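Local coordinates for protein galactose-binding lectin (Arachis hypogaea, PDB 6VAW) that binds D-galactose-containing sugars as a calcium- and manganese-dependent homotetrameric legume lectin, at residues 19-24 / 45-50; 149-154 / 184-189. One frame throughout, in Å; residues are numbered along the deposited sequence.

Interaction 1. Residues 19-24 / 45-50; sequences NFQGDV and RVLYAM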
ATOM      1  N   ASN A  19      -1.819  13.897 -16.890  1.00 24.03           N
ATOM      2  CA  ASN A  19      -2.007  15.016 -17.812  1.00 24.68           C
ATOM      3  C   ASN A  19      -0.821  15.045 -18.749  1.00 29.27           C
ATOM      4  O   ASN A  19       0.313  15.097 -18.275  1.00 26.67           O
ATOM      5  CB  ASN A  19      -2.120  16.380 -17.103  1.00 29.50           C
ATOM      6  CG  ASN A  19      -3.348  16.659 -16.265  1.00 54.75           C
ATOM      7  OD1 ASN A  19      -3.279  17.426 -15.299  1.00 49.28           O
ATOM      8  ND2 ASN A  19      -4.498  16.095 -16.613  1.00 49.01           N
ATOM      9  N   PHE A  20      -1.063  14.970 -20.053  1.00 28.05           N
ATOM     10  CA  PHE A  20      -0.020  15.000 -21.075  1.00 29.73           C
ATOM     11  C   PHE A  20       0.064  16.405 -21.683  1.00 30.20           C
ATOM     12  O   PHE A  20      -0.959  16.991 -22.039  1.00 29.45           O
ATOM     13  CB  PHE A  20      -0.291  13.933 -22.162  1.00 33.05           C
ATOM     14  CG  PHE A  20      -0.306  12.514 -21.641  1.00 37.48           C
ATOM     15  CD1 PHE A  20       0.879  11.800 -21.481  1.00 41.74           C
ATOM     16  CD2 PHE A  20      -1.504  11.892 -21.296  1.00 43.02           C
ATOM     17  CE1 PHE A  20       0.865  10.485 -20.992  1.00 43.31           C
ATOM     18  CE2 PHE A  20      -1.516  10.578 -20.790  1.00 47.11           C
ATOM     19  CZ  PHE A  20      -0.333   9.876 -20.671  1.00 44.86           C
ATOM     20  N   GLN A  21       1.270  16.943 -21.785  1.00 24.96           N
ATOM     21  CA  GLN A  21       1.510  18.274 -22.320  1.00 25.10           C
ATOM     22  C   GLN A  21       2.553  18.231 -23.424  1.00 30.23           C
ATOM     23  O   GLN A  21       3.608  17.630 -23.255  1.00 30.18           O
ATOM     24  CB  GLN A  21       1.965  19.268 -21.223  1.00 25.51           C
ATOM     25  CG  GLN A  21       0.985  19.439 -20.057  1.00 26.82           C
ATOM     26  CD  GLN A  21       1.350  20.596 -19.150  1.00 33.25           C
ATOM     27  OE1 GLN A  21       2.528  20.914 -18.916  1.00 26.30           O
ATOM     28  NE2 GLN A  21       0.339  21.198 -18.556  1.00 29.42           N
ATOM     29  N   GLY A  22       2.254  18.870 -24.543  1.00 28.65           N
ATOM     30  CA  GLY A  22       3.187  18.917 -25.653  1.00 26.70           C
ATOM     31  C   GLY A  22       3.349  17.620 -26.413  1.00 28.54           C
ATOM     32  O   GLY A  22       2.373  16.914 -26.663  1.00 27.16           O
ATOM     33  N   ASP A  23       4.605  17.286 -26.742  1.00 26.25           N
ATOM     34  CA  ASP A  23       4.978  16.204 -27.660  1.00 26.81           C
ATOM     35  C   ASP A  23       5.035  14.779 -27.056  1.00 33.78           C
ATOM     36  O   ASP A  23       5.497  13.864 -27.738  1.00 34.92           O
ATOM     37  CB  ASP A  23       6.327  16.552 -28.317  1.00 28.01           C
ATOM     38  CG  ASP A  23       6.300  17.862 -29.110  1.00 36.78           C
ATOM     39  OD1 ASP A  23       5.236  18.199 -29.678  1.00 38.18           O
ATOM     40  OD2 ASP A  23       7.329  18.564 -29.136  1.00 39.64           O
ATOM     41  N   VAL A  24       4.447  14.559 -25.876  1.00 30.25           N
ATOM     42  CA  VAL A  24       4.445  13.244 -25.203  1.00 29.25           C
ATOM     43  C   VAL A  24       3.596  12.202 -25.932  1.00 32.52           C
ATOM     44  O   VAL A  24       2.501  12.498 -26.409  1.00 32.02           O
ATOM     45  CB  VAL A  24       3.976  13.350 -23.732  1.00 31.60           C
ATOM     46  CG1 VAL A  24       4.287  12.078 -22.959  1.00 30.98           C
ATOM     47  CG2 VAL A  24       4.621  14.519 -23.051  1.00 31.54           C
ATOM     48  N   ARG A  45       5.836  17.041 -21.513  1.00 20.58           N
ATOM     49  CA  ARG A  45       5.735  16.965 -20.064  1.00 20.96           C
ATOM     50  C   ARG A  45       4.555  16.084 -19.664  1.00 26.01           C
ATOM     51  O   ARG A  45       3.542  16.050 -20.367  1.00 25.85           O
ATOM     52  CB  ARG A  45       5.595  18.351 -19.413  1.00 19.14           C
ATOM     53  CG  ARG A  45       6.267  19.511 -20.151  1.00 21.01           C
ATOM     54  CD  ARG A  45       6.524  20.718 -19.265  1.00 21.29           C
ATOM     55  NE  ARG A  45       5.319  21.242 -18.626  1.00 22.67           N
ATOM     56  CZ  ARG A  45       5.295  22.355 -17.900  1.00 33.57           C
ATOM     57  NH1 ARG A  45       6.400  23.082 -17.753  1.00 22.63           N
ATOM     58  NH2 ARG A  45       4.176  22.752 -17.318  1.00 28.16           N
ATOM     59  N   VAL A  46       4.698  15.349 -18.548  1.00 21.03           N
ATOM     60  CA  VAL A  46       3.643  14.542 -17.951  1.00 21.48           C
ATOM     61  C   VAL A  46       3.470  15.019 -16.521  1.00 25.13           C
ATOM     62  O   VAL A  46       4.467  15.246 -15.836  1.00 23.79           O
ATOM     63  CB  VAL A  46       3.824  13.004 -18.048  1.00 26.97           C
ATOM     64  CG1 VAL A  46       3.820  12.546 -19.489  1.00 27.73           C
ATOM     65  CG2 VAL A  46       5.077  12.511 -17.317  1.00 27.00           C
ATOM     66  N   LEU A  47       2.224  15.183 -16.072  1.00 23.60           N
ATOM     67  CA  LEU A  47       1.916  15.603 -14.706  1.00 24.89           C
ATOM     68  C   LEU A  47       0.936  14.647 -14.063  1.00 27.73           C
ATOM     69  O   LEU A  47       0.052  14.119 -14.758  1.00 25.51           O
ATOM     70  CB  LEU A  47       1.296  17.015 -14.678  1.00 26.21           C
ATOM     71  CG  LEU A  47       2.091  18.160 -15.300  1.00 33.26           C
ATOM     72  CD1 LEU A  47       1.163  19.251 -15.770  1.00 35.50           C
ATOM     73  CD2 LEU A  47       3.114  18.717 -14.333  1.00 36.51           C
ATOM     74  N   TYR A  48       1.069  14.448 -12.732  1.00 24.86           N
ATOM     75  CA  TYR A  48       0.060  13.700 -12.006  1.00 24.54           C
ATOM     76  C   TYR A  48      -1.147  14.641 -12.023  1.00 28.61           C
ATOM     77  O   TYR A  48      -0.982  15.825 -11.742  1.00 27.68           O
ATOM     78  CB  TYR A  48       0.541  13.285 -10.612  1.00 25.66           C
ATOM     79  CG  TYR A  48      -0.485  12.456  -9.886  1.00 28.37           C
ATOM     80  CD1 TYR A  48      -0.810  11.173 -10.325  1.00 29.97           C
ATOM     81  CD2 TYR A  48      -1.143  12.954  -8.762  1.00 30.20           C
ATOM     82  CE1 TYR A  48      -1.743  10.396  -9.650  1.00 31.92           C
ATOM     83  CE2 TYR A  48      -2.106  12.192  -8.098  1.00 31.51           C
ATOM     84  CZ  TYR A  48      -2.399  10.915  -8.546  1.00 41.63           C
ATOM     85  OH  TYR A  48      -3.313  10.143  -7.865  1.00 54.66           O
ATOM     86  N   ALA A  49      -2.259  14.125 -12.505  1.00 27.17           N
ATOM     87  CA  ALA A  49      -3.435  14.961 -12.818  1.00 28.61           C
ATOM     88  C   ALA A  49      -4.014  15.666 -11.602  1.00 32.60           C
ATOM     89  O   ALA A  49      -4.676  16.664 -11.793  1.00 33.97           O
ATOM     90  CB  ALA A  49      -4.481  14.129 -13.502  1.00 29.20           C
ATOM     91  N   MET A  50      -3.817  15.117 -10.427  1.00 28.03           N
ATOM     92  CA  MET A  50      -4.446  15.721  -9.248  1.00 29.39           C
ATOM     93  C   MET A  50      -3.506  16.716  -8.581  1.00 29.40           C
ATOM     94  O   MET A  50      -2.340  16.414  -8.379  1.00 28.84           O
ATOM     95  CB  MET A  50      -4.854  14.643  -8.257  1.00 34.03           C
ATOM     96  CG  MET A  50      -5.450  15.199  -7.034  1.00 41.20           C
ATOM     97  SD  MET A  50      -6.134  13.939  -5.983  1.00 49.79           S
ATOM     98  CE  MET A  50      -4.703  12.952  -5.531  1.00 46.35           C
TER
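Strands 18-22 and 43-53 form an antiparallel pair in the legume lectin β-sandwich. Strand 18-22 is an outermost strand of the seven-stranded sheet within this chain. The short axes run 4.8 Å apart at 157°. N19 with L47 and Q21 with R45 are hydrogen-bonded pairs, and F20 with V46 is the non-hydrogen-bonded pair between them. Each hydrogen-bonded pair has two backbone bonds, for example N19 N to L47 O at 2.8 Å.

The tight part lies on the face carrying Q21, R45 and L47, all buried. The Q21 chain is extended beyond CG. The R45 chain bends at chi3, which turns its guanidinium back to the Q21 amide. The amide and guanidinium planes are only 13° apart. On this face L47 CD1 packs against Q21 NE2 at 3.5 Å. T94 takes a bond from Q21 NE2 through its carbonyl and one from R45 NH2 through its hydroxyl, so a loop secures both polar groups. This face loosens at the N19 end, where N19 and A49 are partly exposed. The side-chain amide of N19 lies against A49, with OD1 near its CA and ND2 near its CB.

The opposite face is looser. F20 is partly exposed and loses little surface here; its CD1 meets V46 CG1 at 3.6 Å. V24 CG1 lies 3.5 Å from V46 CG1, and I32 adds to this apolar patch.

Q21 OE1 accepts twice from one guanidinium. R45 NE comes to Q21 OE1 nearly along the C=O axis at 2.8 Å. R45 NH2 approaches a lone pair of Q21 OE1, in the carbonyl plane, at 2.9 Å.

Interaction 2. Residues 149-154 / 184-189; sequences KTVPWN and DITTIA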
ATOM      1  N   LYS A 149      22.596  23.877  -7.112  1.00 23.52           N
ATOM      2  CA  LYS A 149      23.670  22.924  -6.881  1.00 22.45           C
ATOM      3  C   LYS A 149      23.657  21.835  -7.938  1.00 24.24           C
ATOM      4  O   LYS A 149      22.600  21.452  -8.412  1.00 22.56           O
ATOM      5  CB  LYS A 149      23.485  22.302  -5.483  1.00 23.88           C
ATOM      6  CG  LYS A 149      24.744  21.752  -4.873  1.00 39.97           C
ATOM      7  CD  LYS A 149      24.350  20.983  -3.664  1.00 39.05           C
ATOM      8  CE  LYS A 149      25.476  20.767  -2.740  1.00 43.25           C
ATOM      9  NZ  LYS A 149      24.933  20.303  -1.461  1.00 20.48           N
ATOM     10  N   THR A 150      24.835  21.321  -8.283  1.00 22.92           N
ATOM     11  CA  THR A 150      24.978  20.210  -9.227  1.00 22.48           C
ATOM     12  C   THR A 150      26.000  19.209  -8.697  1.00 24.17           C
ATOM     13  O   THR A 150      26.847  19.543  -7.860  1.00 23.87           O
ATOM     14  CB  THR A 150      25.383  20.644 -10.673  1.00 25.93           C
ATOM     15  OG1 THR A 150      26.716  21.132 -10.676  1.00 26.49           O
ATOM     16  CG2 THR A 150      24.414  21.619 -11.334  1.00 19.97           C
ATOM     17  N   VAL A 151      25.959  18.010  -9.260  1.00 21.28           N
ATOM     18  CA  VAL A 151      26.905  16.932  -8.966  1.00 21.72           C
ATOM     19  C   VAL A 151      27.250  16.266 -10.313  1.00 26.33           C
ATOM     20  O   VAL A 151      26.325  16.010 -11.112  1.00 22.64           O
ATOM     21  CB  VAL A 151      26.382  15.916  -7.905  1.00 24.04           C
ATOM     22  CG1 VAL A 151      25.107  15.205  -8.360  1.00 23.57           C
ATOM     23  CG2 VAL A 151      27.454  14.901  -7.513  1.00 24.00           C
ATOM     24  N   PRO A 152      28.538  15.936 -10.582  1.00 25.81           N
ATOM     25  CA  PRO A 152      28.851  15.252 -11.855  1.00 26.26           C
ATOM     26  C   PRO A 152      28.181  13.870 -11.902  1.00 30.53           C
ATOM     27  O   PRO A 152      28.015  13.193 -10.885  1.00 28.48           O
ATOM     28  CB  PRO A 152      30.378  15.157 -11.846  1.00 28.12           C
ATOM     29  CG  PRO A 152      30.832  16.212 -10.858  1.00 32.23           C
ATOM     30  CD  PRO A 152      29.765  16.187  -9.796  1.00 27.34           C
ATOM     31  N   TRP A 153      27.725  13.505 -13.087  1.00 28.15           N
ATOM     32  CA  TRP A 153      27.019  12.265 -13.342  1.00 29.06           C
ATOM     33  C   TRP A 153      27.350  11.834 -14.777  1.00 34.60           C
ATOM     34  O   TRP A 153      28.033  12.567 -15.496  1.00 35.73           O
ATOM     35  CB  TRP A 153      25.510  12.508 -13.084  1.00 28.69           C
ATOM     36  CG  TRP A 153      24.572  11.379 -13.407  1.00 30.10           C
ATOM     37  CD1 TRP A 153      24.480  10.177 -12.768  1.00 33.14           C
ATOM     38  CD2 TRP A 153      23.538  11.389 -14.400  1.00 29.74           C
ATOM     39  NE1 TRP A 153      23.468   9.425 -13.320  1.00 32.67           N
ATOM     40  CE2 TRP A 153      22.880  10.142 -14.333  1.00 33.61           C
ATOM     41  CE3 TRP A 153      23.099  12.338 -15.340  1.00 30.97           C
ATOM     42  CZ2 TRP A 153      21.799   9.817 -15.168  1.00 32.49           C
ATOM     43  CZ3 TRP A 153      22.042  12.007 -16.180  1.00 32.62           C
ATOM     44  CH2 TRP A 153      21.402  10.763 -16.084  1.00 33.15           C
ATOM     45  N   ASN A 154      26.976  10.624 -15.157  1.00 32.14           N
ATOM     46  CA  ASN A 154      27.224  10.152 -16.519  1.00 32.51           C
ATOM     47  C   ASN A 154      25.944   9.546 -17.077  1.00 33.20           C
ATOM     48  O   ASN A 154      25.424   8.596 -16.490  1.00 31.94           O
ATOM     49  CB  ASN A 154      28.385   9.141 -16.547  1.00 37.36           C
ATOM     50  CG  ASN A 154      28.736   8.603 -17.922  1.00 68.68           C
ATOM     51  OD1 ASN A 154      28.614   9.286 -18.951  1.00 59.03           O
ATOM     52  ND2 ASN A 154      29.208   7.362 -17.963  1.00 65.47           N
ATOM     53  N   ASP A 184      26.961   1.885  -9.312  1.00 43.14           N
ATOM     54  CA  ASP A 184      27.357   3.039  -8.494  1.00 41.57           C
ATOM     55  C   ASP A 184      26.197   3.982  -8.201  1.00 38.78           C
ATOM     56  O   ASP A 184      25.286   4.107  -9.017  1.00 36.12           O
ATOM     57  CB  ASP A 184      28.479   3.830  -9.180  1.00 44.29           C
ATOM     58  CG  ASP A 184      29.819   3.116  -9.326  1.00 62.40           C
ATOM     59  OD1 ASP A 184      29.875   1.887  -9.076  1.00 63.66           O
ATOM     60  OD2 ASP A 184      30.807   3.781  -9.714  1.00 72.23           O
ATOM     61  N   ILE A 185      26.227   4.630  -7.025  1.00 33.25           N
ATOM     62  CA  ILE A 185      25.223   5.610  -6.634  1.00 31.51           C
ATOM     63  C   ILE A 185      25.825   7.005  -6.706  1.00 30.29           C
ATOM     64  O   ILE A 185      27.012   7.194  -6.440  1.00 28.79           O
ATOM     65  CB  ILE A 185      24.516   5.363  -5.257  1.00 36.13           C
ATOM     66  CG1 ILE A 185      25.492   5.037  -4.127  1.00 37.37           C
ATOM     67  CG2 ILE A 185      23.407   4.334  -5.359  1.00 37.60           C
ATOM     68  CD1 ILE A 185      25.564   6.104  -3.205  1.00 47.23           C
ATOM     69  N   THR A 186      24.989   7.974  -7.085  1.00 26.41           N
ATOM     70  CA  THR A 186      25.254   9.418  -7.123  1.00 25.63           C
ATOM     71  C   THR A 186      24.219  10.079  -6.192  1.00 28.07           C
ATOM     72  O   THR A 186      23.042   9.748  -6.283  1.00 29.48           O
ATOM     73  CB  THR A 186      25.179   9.955  -8.562  1.00 34.95           C
ATOM     74  OG1 THR A 186      26.024   9.174  -9.407  1.00 28.30           O
ATOM     75  CG2 THR A 186      25.546  11.432  -8.663  1.00 37.15           C
ATOM     76  N   THR A 187      24.637  10.999  -5.323  1.00 21.81           N
ATOM     77  CA  THR A 187      23.676  11.684  -4.458  1.00 21.16           C
ATOM     78  C   THR A 187      23.853  13.186  -4.514  1.00 22.86           C
ATOM     79  O   THR A 187      24.951  13.683  -4.764  1.00 22.88           O
ATOM     80  CB  THR A 187      23.756  11.216  -2.971  1.00 28.38           C
ATOM     81  OG1 THR A 187      24.992  11.644  -2.393  1.00 30.10           O
ATOM     82  CG2 THR A 187      23.554   9.708  -2.784  1.00 25.47           C
ATOM     83  N   ILE A 188      22.783  13.904  -4.184  1.00 19.53           N
ATOM     84  CA  ILE A 188      22.803  15.368  -4.098  1.00 19.78           C
ATOM     85  C   ILE A 188      21.680  15.754  -3.159  1.00 23.40           C
ATOM     86  O   ILE A 188      20.635  15.124  -3.182  1.00 22.41           O
ATOM     87  CB  ILE A 188      22.707  16.071  -5.492  1.00 23.34           C
ATOM     88  CG1 ILE A 188      23.019  17.580  -5.368  1.00 23.94           C
ATOM     89  CG2 ILE A 188      21.351  15.789  -6.241  1.00 21.40           C
ATOM     90  CD1 ILE A 188      23.081  18.337  -6.684  1.00 26.83           C
ATOM     91  N   ALA A 189      21.922  16.748  -2.304  1.00 22.07           N
ATOM     92  CA  ALA A 189      20.922  17.219  -1.346  1.00 22.80           C
ATOM     93  C   ALA A 189      21.025  18.725  -1.199  1.00 26.66           C
ATOM     94  O   ALA A 189      22.108  19.299  -1.307  1.00 27.78           O
ATOM     95  CB  ALA A 189      21.078  16.527   0.003  1.00 23.02           C
TER
HETATM   96  O   HOH W   1      24.919  17.426  -2.204  1.00 20.63           O
HETATM   97  O   HOH W   2      28.181  10.492 -10.669  1.00 56.29           O
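I188, T186 and V151 bury the most surface where the two sheets of the lectin sandwich meet near their edges. Strand 149-152 ends the seven-stranded sheet within this chain, and strand 185-191 belongs to the other sheet. Their short axes run nearly antiparallel at 169° and 7.4 Å apart. Side chains, not backbone bonds, join them.

I188 is extended, with CG1 anti to the backbone N (chi1 -168°), so its CD1 reaches across to K149 O at 3.6 Å. V151 slides past I188 in the opposite direction. V151 CG1, in the crowded position between the backbone N and the carbonyl carbon, lies 3.8 Å from I188 CB. V138 packs on both residues. T186 crosses V151 obliquely and turns its CG2 to V151 CG1. Its OG1 lies near the plane of the W153 ring, at the edge by CD1. The indole NE1 itself is bonded to N180.

Polar groups flank this apolar middle. One water links T186 OG1 at 2.8 Å with P152 O, to which it donates. At the other end the extended K149 chain brings NZ to A189 O at 3.0 Å, nearly along the C=O axis (171°). A second water accepts from both NZ and A189 N.

The sheets therefore meet here through methyl packing, with one direct hydrogen bond and two water bridges. The ammonium probably polarises the A189 carbonyl.

Both interactions involve the seven-stranded sheet, whose outermost strands in this chain are 18-22 and 149-152. Interaction 1 joins neighbouring strands within that sheet, whereas interaction 2 joins it to the other sheet. They lie on opposite sides of the chain's centre. Their centres are 26 Å apart, and their nearest atoms are about 16 Å apart. Interaction 2 borders the metal site: the T150 side chain is about 5 Å from the manganese ion and about 9 Å from calcium. Interaction 1 lies away from the metals and the galactoside pocket. Each also adjoins a subunit boundary: 45-50 meets M50 of the second subunit, and 184-189 bonds to the third.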